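Local coordinates for PHOX (Pseudomonas fluorescens, PDB 4A9V), which is an alkaline phosphatase that hydrolyses phosphate monoesters, using a complex iron-calcium cofactor held in a beta-propeller, at residues A156-M161 / D363-L368; N473-P478 / Q510-D515; L545-Q550 / M574-E579. All coordinates share one frame; numbering follows the deposited sequence.

Interaction 1: A156-M161 / D363-L368; sequences AGHELM and DQAEVL. With EDO (1,2-ethanediol), chain H.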
loop_
_atom_site.group_PDB
_atom_site.type_symbol
_atom_site.label_atom_id
_atom_site.label_comp_id
_atom_site.label_asym_id
_atom_site.label_seq_id
_atom_site.Cartn_x
_atom_site.Cartn_y
_atom_site.Cartn_z
ATOM N N ALA A 156 -13.042 11.690 15.632
ATOM C CA ALA A 156 -13.633 10.762 16.594
ATOM C C ALA A 156 -14.831 11.410 17.278
ATOM O O ALA A 156 -14.760 12.559 17.712
ATOM C CB ALA A 156 -12.605 10.340 17.627
ATOM N N GLY A 157 -15.948 10.695 17.320
ATOM C CA GLY A 157 -17.136 11.181 18.009
ATOM C C GLY A 157 -17.987 12.145 17.202
ATOM O O GLY A 157 -18.996 12.636 17.694
ATOM N N HIS A 158 -17.605 12.421 15.962
ATOM C CA HIS A 158 -18.384 13.332 15.125
ATOM C C HIS A 158 -19.698 12.704 14.743
ATOM O O HIS A 158 -19.791 11.487 14.582
ATOM C CB HIS A 158 -17.606 13.700 13.871
ATOM C CG HIS A 158 -18.166 14.894 13.148
ATOM N ND1 HIS A 158 -19.065 14.782 12.153
ATOM C CD2 HIS A 158 -17.952 16.255 13.338
ATOM C CE1 HIS A 158 -19.386 16.013 11.707
ATOM N NE2 HIS A 158 -18.710 16.910 12.441
ATOM N N GLU A 159 -20.701 13.538 14.488
ATOM C CA GLU A 159 -21.989 13.059 13.993
ATOM C C GLU A 159 -21.852 12.137 12.775
ATOM O O GLU A 159 -22.547 11.126 12.678
ATOM C CB GLU A 159 -22.882 14.246 13.644
ATOM C CG GLU A 159 -23.546 14.895 14.850
ATOM C CD GLU A 159 -24.343 13.910 15.690
ATOM O OE1 GLU A 159 -25.380 13.414 15.199
ATOM O OE2 GLU A 159 -24.042 13.792 16.896
ATOM N N LEU A 160 -20.955 12.476 11.852
ATOM C CA LEU A 160 -20.789 11.690 10.626
ATOM C C LEU A 160 -20.175 10.312 10.876
ATOM O O LEU A 160 -20.152 9.467 9.982
ATOM C CB LEU A 160 -19.911 12.437 9.625
ATOM C CG LEU A 160 -20.556 13.650 8.958
ATOM C CD1 LEU A 160 -19.529 14.391 8.119
ATOM C CD2 LEU A 160 -21.752 13.233 8.120
ATOM N N MET A 161 -19.658 10.104 12.083
ATOM C CA MET A 161 -18.984 8.858 12.440
ATOM C C MET A 161 -19.848 7.973 13.334
ATOM O O MET A 161 -19.400 6.928 13.786
ATOM C CB MET A 161 -17.655 9.152 13.140
ATOM C CG MET A 161 -16.719 10.015 12.320
ATOM S SD MET A 161 -16.060 9.187 10.852
ATOM C CE MET A 161 -14.695 8.298 11.583
ATOM N N ASP A 363 -16.664 22.021 10.108
ATOM C CA ASP A 363 -15.672 21.931 11.167
ATOM C C ASP A 363 -14.495 21.096 10.668
ATOM O O ASP A 363 -14.515 20.604 9.542
ATOM C CB ASP A 363 -16.288 21.311 12.426
ATOM C CG ASP A 363 -16.973 19.986 12.149
ATOM O OD1 ASP A 363 -16.471 19.212 11.316
ATOM O OD2 ASP A 363 -18.026 19.715 12.760
ATOM N N GLN A 364 -13.452 20.982 11.483
ATOM C CA GLN A 364 -12.239 20.305 11.061
ATOM C C GLN A 364 -12.470 18.807 10.881
ATOM O O GLN A 364 -11.884 18.198 9.992
ATOM C CB GLN A 364 -11.112 20.560 12.063
ATOM C CG GLN A 364 -9.797 19.884 11.701
ATOM C CD GLN A 364 -9.203 20.370 10.392
ATOM O OE1 GLN A 364 -9.662 21.348 9.803
ATOM N NE2 GLN A 364 -8.130 19.717 9.962
ATOM N N ALA A 365 -13.381 18.219 11.650
ATOM C CA ALA A 365 -13.703 16.808 11.450
ATOM C C ALA A 365 -14.160 16.550 10.021
ATOM O O ALA A 365 -13.740 15.577 9.389
ATOM C CB ALA A 365 -14.768 16.364 12.434
ATOM N N GLU A 366 -15.032 17.410 9.508
ATOM C CA GLU A 366 -15.520 17.248 8.141
ATOM C C GLU A 366 -14.437 17.436 7.086
ATOM O O GLU A 366 -14.449 16.772 6.056
ATOM C CB GLU A 366 -16.687 18.199 7.884
ATOM C CG GLU A 366 -17.907 17.852 8.716
ATOM C CD GLU A 366 -19.173 18.577 8.293
ATOM O OE1 GLU A 366 -19.144 19.369 7.325
ATOM O OE2 GLU A 366 -20.233 18.265 8.874
ATOM N N VAL A 367 -13.497 18.338 7.345
ATOM C CA VAL A 367 -12.338 18.496 6.478
ATOM C C VAL A 367 -11.591 17.172 6.334
ATOM O O VAL A 367 -11.169 16.805 5.237
ATOM C CB VAL A 367 -11.401 19.606 6.998
ATOM C CG1 VAL A 367 -10.145 19.692 6.146
ATOM C CG2 VAL A 367 -12.128 20.944 7.019
ATOM N N LEU A 368 -11.429 16.457 7.439
ATOM C CA LEU A 368 -10.671 15.208 7.436
ATOM C C LEU A 368 -11.468 14.052 6.820
ATOM O O LEU A 368 -10.948 13.295 5.998
ATOM C CB LEU A 368 -10.243 14.864 8.862
ATOM C CG LEU A 368 -9.286 15.879 9.492
ATOM C CD1 LEU A 368 -9.194 15.644 10.989
ATOM C CD2 LEU A 368 -7.923 15.822 8.830
HETATM C C1 EDO H . -5.222 17.887 14.121
HETATM O O1 EDO H . -4.548 18.708 15.096
HETATM C C2 EDO H . -6.075 18.770 13.214
HETATM O O2 EDO H . -6.738 17.994 12.204
#
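The loop 156-161, which follows strand 148-152 and ends in a short 3-10 turn, runs past the N-terminal end of helix 364-369, with His158 CA 6.9 Å from Ala365 CA. Away from the metal centre, this surface contact joins the loop to the helix. His158 carries it. Its CG is anti to the backbone N (chi1 -165°), which sends the imidazole across to the helix. The ring and Asp363 meet tip to tip. His158 NE2 donates to Asp363 OD2 at 2.9 Å, with an N-H...O angle of 149°. The oxygen lies in the ring plane and uses its syn lone pair, while the carboxylate stands 86° from the ring. His158 ND1 accepts the Leu160 N-H at 3.0 Å in an almost straight bond. The rotation of the ring is thus fixed from both nitrogens. Ala365 CB packs tightly against His158 CD2, at 3.3 Å. The Leu160 side chain crosses that of Glu366 at about a right angle, with CD1 3.9 Å from Glu366 CG. Glu366 OE1 takes the Ala362 N-H. Gln364 NE2 binds an ethanediol, probably from the crystallisation liquor. Asp363 is the N-cap of the helix, and its OD1 accepts from Glu366 N at 2.9 Å. One carboxylate therefore both caps the helix and holds the loop. Because ND1 acts as an acceptor, the histidine is probably neutral here, with its proton on NE2.

Interaction 2: N473-P478 / Q510-D515; sequences NMFNSP and QMLCAD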
loop_
_atom_site.group_PDB
_atom_site.type_symbol
_atom_site.label_atom_id
_atom_site.label_comp_id
_atom_site.label_asym_id
_atom_site.label_seq_id
_atom_site.Cartn_x
_atom_site.Cartn_y
_atom_site.Cartn_z
ATOM N N ASN A 473 15.399 -3.747 -19.697
ATOM C CA ASN A 473 14.946 -3.582 -18.312
ATOM C C ASN A 473 13.503 -3.111 -18.162
ATOM O O ASN A 473 13.037 -2.887 -17.047
ATOM C CB ASN A 473 15.874 -2.643 -17.531
ATOM C CG ASN A 473 15.683 -1.182 -17.897
ATOM O OD1 ASN A 473 14.871 -0.852 -18.754
ATOM N ND2 ASN A 473 16.480 -0.306 -17.293
ATOM N N MET A 474 12.775 -3.020 -19.266
ATOM C CA MET A 474 11.505 -2.315 -19.246
ATOM C C MET A 474 10.436 -3.038 -18.427
ATOM O O MET A 474 10.385 -4.269 -18.346
ATOM C CB MET A 474 11.013 -2.046 -20.664
ATOM C CG MET A 474 10.891 -3.286 -21.518
ATOM S SD MET A 474 10.280 -2.855 -23.151
ATOM C CE MET A 474 10.178 -4.488 -23.878
ATOM N N PHE A 475 9.530 -2.232 -17.881
ATOM C CA PHE A 475 8.475 -2.685 -16.981
ATOM C C PHE A 475 7.300 -1.712 -17.083
ATOM O O PHE A 475 7.414 -0.650 -17.695
ATOM C CB PHE A 475 8.998 -2.737 -15.539
ATOM C CG PHE A 475 9.473 -1.407 -15.017
ATOM C CD1 PHE A 475 10.779 -0.976 -15.242
ATOM C CD2 PHE A 475 8.605 -0.569 -14.325
ATOM C CE1 PHE A 475 11.202 0.256 -14.773
ATOM C CE2 PHE A 475 9.027 0.674 -13.876
ATOM C CZ PHE A 475 10.323 1.092 -14.112
ATOM N N ASN A 476 6.175 -2.056 -16.478
ATOM C CA ASN A 476 5.059 -1.120 -16.435
ATOM C C ASN A 476 4.383 -1.112 -15.079
ATOM O O ASN A 476 4.437 -2.101 -14.336
ATOM C CB ASN A 476 4.050 -1.391 -17.561
ATOM C CG ASN A 476 3.142 -2.566 -17.273
ATOM O OD1 ASN A 476 2.013 -2.396 -16.806
ATOM N ND2 ASN A 476 3.608 -3.773 -17.608
ATOM N N SER A 477 3.778 0.028 -14.754
ATOM C CA SER A 477 2.959 0.194 -13.562
ATOM C C SER A 477 3.751 -0.083 -12.280
ATOM O O SER A 477 3.356 -0.904 -11.450
ATOM C CB SER A 477 1.725 -0.701 -13.633
ATOM O OG SER A 477 0.975 -0.445 -14.810
ATOM N N PRO A 478 4.831 0.675 -12.061
ATOM C CA PRO A 478 5.476 0.613 -10.754
ATOM C C PRO A 478 4.479 0.996 -9.659
ATOM O O PRO A 478 3.605 1.837 -9.870
ATOM C CB PRO A 478 6.596 1.647 -10.872
ATOM C CG PRO A 478 6.054 2.653 -11.839
ATOM C CD PRO A 478 5.264 1.850 -12.840
ATOM N N GLN A 510 7.147 -7.968 -11.448
ATOM C CA GLN A 510 8.572 -8.042 -11.220
ATOM C C GLN A 510 9.040 -7.030 -10.193
ATOM O O GLN A 510 8.269 -6.178 -9.727
ATOM C CB GLN A 510 9.283 -7.831 -12.537
ATOM C CG GLN A 510 8.977 -6.501 -13.180
ATOM C CD GLN A 510 9.435 -6.442 -14.625
ATOM O OE1 GLN A 510 10.505 -5.897 -14.931
ATOM N NE2 GLN A 510 8.615 -6.976 -15.523
ATOM N N MET A 511 10.288 -7.191 -9.783
ATOM C CA MET A 511 10.942 -6.242 -8.910
ATOM C C MET A 511 12.255 -5.835 -9.548
ATOM O O MET A 511 12.996 -6.676 -10.063
ATOM C CB MET A 511 11.172 -6.847 -7.517
ATOM C CG MET A 511 11.823 -5.888 -6.523
ATOM S SD MET A 511 11.644 -6.389 -4.798
ATOM C CE MET A 511 12.618 -7.886 -4.786
ATOM N N LEU A 512 12.536 -4.540 -9.493
ATOM C CA LEU A 512 13.752 -3.967 -10.039
ATOM C C LEU A 512 14.485 -3.195 -8.950
ATOM O O LEU A 512 13.953 -2.968 -7.861
ATOM C CB LEU A 512 13.429 -3.040 -11.226
ATOM C CG LEU A 512 12.533 -3.664 -12.308
ATOM C CD1 LEU A 512 11.079 -3.239 -12.160
ATOM C CD2 LEU A 512 13.046 -3.349 -13.710
ATOM N N CYS A 513 15.733 -2.858 -9.229
ATOM C CA CYS A 513 16.553 -2.109 -8.303
ATOM C C CYS A 513 17.185 -0.943 -9.041
ATOM O O CYS A 513 17.662 -1.097 -10.162
ATOM C CB CYS A 513 17.640 -3.014 -7.723
ATOM S SG CYS A 513 18.470 -2.337 -6.267
ATOM N N ALA A 514 17.203 0.216 -8.394
ATOM C CA ALA A 514 17.654 1.449 -9.019
ATOM C C ALA A 514 18.694 2.160 -8.161
ATOM O O ALA A 514 18.646 2.115 -6.922
ATOM C CB ALA A 514 16.475 2.372 -9.278
ATOM N N ASP A 515 19.575 2.883 -8.842
ATOM C CA ASP A 515 20.549 3.779 -8.227
ATOM C C ASP A 515 20.017 5.211 -8.312
ATOM O O ASP A 515 19.885 5.757 -9.405
ATOM C CB ASP A 515 21.872 3.656 -8.992
ATOM C CG ASP A 515 22.990 4.458 -8.374
ATOM O OD1 ASP A 515 22.733 5.578 -7.900
ATOM O OD2 ASP A 515 24.140 3.973 -8.381
#
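Phe475 lies with one ring face under Leu512. The CD1 methyl of Leu512 sits 4.1 Å from the ring centroid and 26° off the ring normal, a CH-pi contact shifted toward the rim. The second methyl, Leu512 CD2, touches Phe475 CD1 at 3.6 Å. It also reaches the backbone O of Asn473, 3.4 Å away, and that oxygen lies at the edge of the ring, in its plane. The chi2 of Leu512 is 99°, away from a staggered value, with one methyl over the ring and the other beside it. The Phe475 ring takes the crowded position between its own backbone N and carbonyl carbon (chi1 60°). Gln510 starts from the same position, and its extended chain brings OE1 to 3.6 Å from Phe475 CB. This amide oxygen is buried and accepts from Arg523 NE. Arg523 NH2 binds the O of Met474, so one guanidinium joins the loop to the strand. An alanine in place of Phe475 would remove the ring that lies under Leu512 CD1 and beside its CD2, and would probably loosen the loop against the strand. The loop packs on a four-stranded propeller blade, and the contact is buried. Strand 510-514 runs between strands 489-493 and 521-526. The ring of Phe475 also touches Thr493 of strand 489-493, and Leu512 packs on Ile521 and Arg523 of strand 521-526. The loop then leads into strand 478-483, which carries the calcium ligand Asp479.

Interaction 3: L545-Q550 / M574-E579; sequences LFVGIQ and MAITRE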
loop_
_atom_site.group_PDB
_atom_site.type_symbol
_atom_site.label_atom_id
_atom_site.label_comp_id
_atom_site.label_asym_id
_atom_site.label_seq_id
_atom_site.Cartn_x
_atom_site.Cartn_y
_atom_site.Cartn_z
ATOM N N LEU A 545 15.792 -10.283 2.066
ATOM C CA LEU A 545 14.778 -9.386 1.536
ATOM C C LEU A 545 13.471 -10.158 1.490
ATOM O O LEU A 545 13.400 -11.217 0.864
ATOM C CB LEU A 545 15.193 -8.914 0.126
ATOM C CG LEU A 545 14.350 -7.829 -0.571
ATOM C CD1 LEU A 545 15.076 -7.303 -1.804
ATOM C CD2 LEU A 545 12.974 -8.338 -0.965
ATOM N N PHE A 546 12.478 -9.693 2.245
ATOM C CA PHE A 546 11.149 -10.293 2.236
ATOM C C PHE A 546 10.270 -9.548 1.237
ATOM O O PHE A 546 10.246 -8.317 1.231
ATOM C CB PHE A 546 10.523 -10.215 3.634
ATOM C CG PHE A 546 11.335 -10.895 4.702
ATOM C CD1 PHE A 546 11.211 -12.256 4.918
ATOM C CD2 PHE A 546 12.202 -10.171 5.516
ATOM C CE1 PHE A 546 11.913 -12.879 5.932
ATOM C CE2 PHE A 546 12.907 -10.795 6.527
ATOM C CZ PHE A 546 12.774 -12.152 6.728
ATOM N N VAL A 547 9.579 -10.289 0.374
ATOM C CA VAL A 547 8.769 -9.676 -0.671
ATOM C C VAL A 547 7.491 -10.492 -0.847
ATOM O O VAL A 547 7.505 -11.719 -0.739
ATOM C CB VAL A 547 9.554 -9.555 -2.003
ATOM C CG1 VAL A 547 9.983 -10.919 -2.527
ATOM C CG2 VAL A 547 8.741 -8.804 -3.047
ATOM N N GLY A 548 6.382 -9.808 -1.090
ATOM C CA GLY A 548 5.102 -10.469 -1.278
ATOM C C GLY A 548 4.785 -10.809 -2.724
ATOM O O GLY A 548 5.066 -10.042 -3.658
ATOM N N ILE A 549 4.139 -11.960 -2.878
ATOM C CA ILE A 549 3.552 -12.388 -4.130
ATOM C C ILE A 549 2.048 -12.478 -3.901
ATOM O O ILE A 549 1.568 -13.325 -3.147
ATOM C CB ILE A 549 4.104 -13.768 -4.540
ATOM C CG1 ILE A 549 5.629 -13.719 -4.726
ATOM C CG2 ILE A 549 3.402 -14.268 -5.791
ATOM C CD1 ILE A 549 6.123 -12.715 -5.748
ATOM N N GLN A 550 1.332 -11.509 -4.455
ATOM C CA GLN A 550 -0.080 -11.323 -4.176
ATOM C C GLN A 550 -0.930 -11.852 -5.331
ATOM O O GLN A 550 -0.615 -11.636 -6.499
ATOM C CB GLN A 550 -0.374 -9.833 -3.935
ATOM C CG GLN A 550 -1.747 -9.562 -3.346
ATOM C CD GLN A 550 -2.138 -8.105 -3.429
ATOM O OE1 GLN A 550 -2.057 -7.492 -4.496
ATOM N NE2 GLN A 550 -2.604 -7.549 -2.316
ATOM N N MET A 574 7.748 -14.216 0.508
ATOM C CA MET A 574 8.973 -14.920 0.160
ATOM C C MET A 574 10.151 -14.308 0.896
ATOM O O MET A 574 10.199 -13.101 1.106
ATOM C CB MET A 574 9.234 -14.820 -1.348
ATOM C CG MET A 574 8.048 -15.198 -2.217
ATOM S SD MET A 574 7.455 -16.881 -1.953
ATOM C CE MET A 574 8.867 -17.837 -2.499
ATOM N N ALA A 575 11.124 -15.152 1.219
ATOM C CA ALA A 575 12.420 -14.722 1.719
ATOM C C ALA A 575 13.476 -14.923 0.638
ATOM O O ALA A 575 13.653 -16.038 0.138
ATOM C CB ALA A 575 12.792 -15.523 2.959
ATOM N N ILE A 576 14.111 -13.830 0.225
ATOM C CA ILE A 576 15.140 -13.844 -0.801
ATOM C C ILE A 576 16.500 -13.650 -0.133
ATOM O O ILE A 576 16.690 -12.719 0.650
ATOM C CB ILE A 576 14.927 -12.698 -1.812
ATOM C CG1 ILE A 576 13.483 -12.651 -2.334
ATOM C CG2 ILE A 576 15.965 -12.762 -2.920
ATOM C CD1 ILE A 576 12.976 -13.915 -2.981
ATOM N N THR A 577 17.435 -14.543 -0.446
ATOM C CA THR A 577 18.769 -14.504 0.134
ATOM C C THR A 577 19.812 -14.775 -0.952
ATOM O O THR A 577 19.497 -15.281 -2.029
ATOM C CB THR A 577 18.916 -15.550 1.257
ATOM O OG1 THR A 577 18.578 -16.844 0.747
ATOM C CG2 THR A 577 18.018 -15.216 2.445
ATOM N N ARG A 578 21.069 -14.483 -0.630
ATOM C CA ARG A 578 22.208 -14.926 -1.428
ATOM C C ARG A 578 22.730 -16.266 -0.925
ATOM O O ARG A 578 22.910 -16.467 0.276
ATOM C CB ARG A 578 23.329 -13.878 -1.389
ATOM C CG ARG A 578 23.055 -12.672 -2.275
ATOM C CD ARG A 578 23.925 -11.476 -1.923
ATOM N NE ARG A 578 25.346 -11.784 -1.969
ATOM C CZ ARG A 578 26.315 -10.875 -2.027
ATOM N NH1 ARG A 578 26.028 -9.582 -2.042
ATOM N NH2 ARG A 578 27.581 -11.262 -2.036
ATOM N N GLU A 579 23.104 -17.129 -1.865
ATOM C CA GLU A 579 23.761 -18.389 -1.535
ATOM C C GLU A 579 25.041 -18.159 -0.738
ATOM O O GLU A 579 25.368 -18.943 0.154
ATOM C CB GLU A 579 24.062 -19.179 -2.815
ATOM C CG GLU A 579 22.809 -19.621 -3.557
ATOM C CD GLU A 579 23.084 -20.074 -4.980
ATOM O OE1 GLU A 579 24.267 -20.126 -5.380
ATOM O OE2 GLU A 579 22.111 -20.388 -5.699
#
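The Phe546 ring is the one aromatic group here, and Ala575 meets it obliquely, CB to CE1 at 4.1 Å. Both side chains lie on one face of the sheet, where Leu35 of strand 30-37 also touches the ring. Leu545, Val547, Met574 and Ile576 line the other face. There Val547 CG1, held between its backbone N and carbonyl carbon (chi1 61°), packs on Ile576 CG1 at 3.9 Å and touches Met574 CB. Met574 CG, anti to its carbonyl carbon, meets Ile549 CG1 at 3.8 Å; beyond it the chain bends away. These are the middle strands of the four-stranded antiparallel blade 30-37, 572-578, 544-550, 532-538, at 143° to each other. Leu545 and Ile576 form a hydrogen-bonded pair: Leu545 N to Ile576 O is 3.0 Å, and Ile576 N to Leu545 O is 2.8 Å. Val547 and Met574 do the same. The four N-H...O bonds lie in their carbonyl planes. In the non-hydrogen-bonded pair between them, Phe546 with Ala575, Phe546 CA points its hydrogen at Met574 O, 3.2 Å away. Those four residues thus satisfy each other's backbone, Phe546 pairs with Ser537 of strand 532-538 and Ala575 with Ser33 of strand 30-37, while side chains meet through apolar atoms.

Overall arrangement
The three contacts follow one another along the chain. Interaction 1 stands apart at the surface, with its centre about 40 Å from that of interaction 2 and about 41 Å from that of interaction 3, on the other side of the chain's centre. Interactions 2 and 3 lie in two successive four-stranded sheets of the beta-propeller, their centres about 16 Å apart. Met511 packs on Leu545 and Val547, joining the two blades. In the last sheet, N-terminal strand 30-37 lies beside C-terminal strand 572-578, an arrangement consistent with closure of the propeller ring. These two blades also carry metal ligands: Asp479 and Asp494 come from the sheet of interaction 2 or its edge, and Glu532 from that of interaction 3.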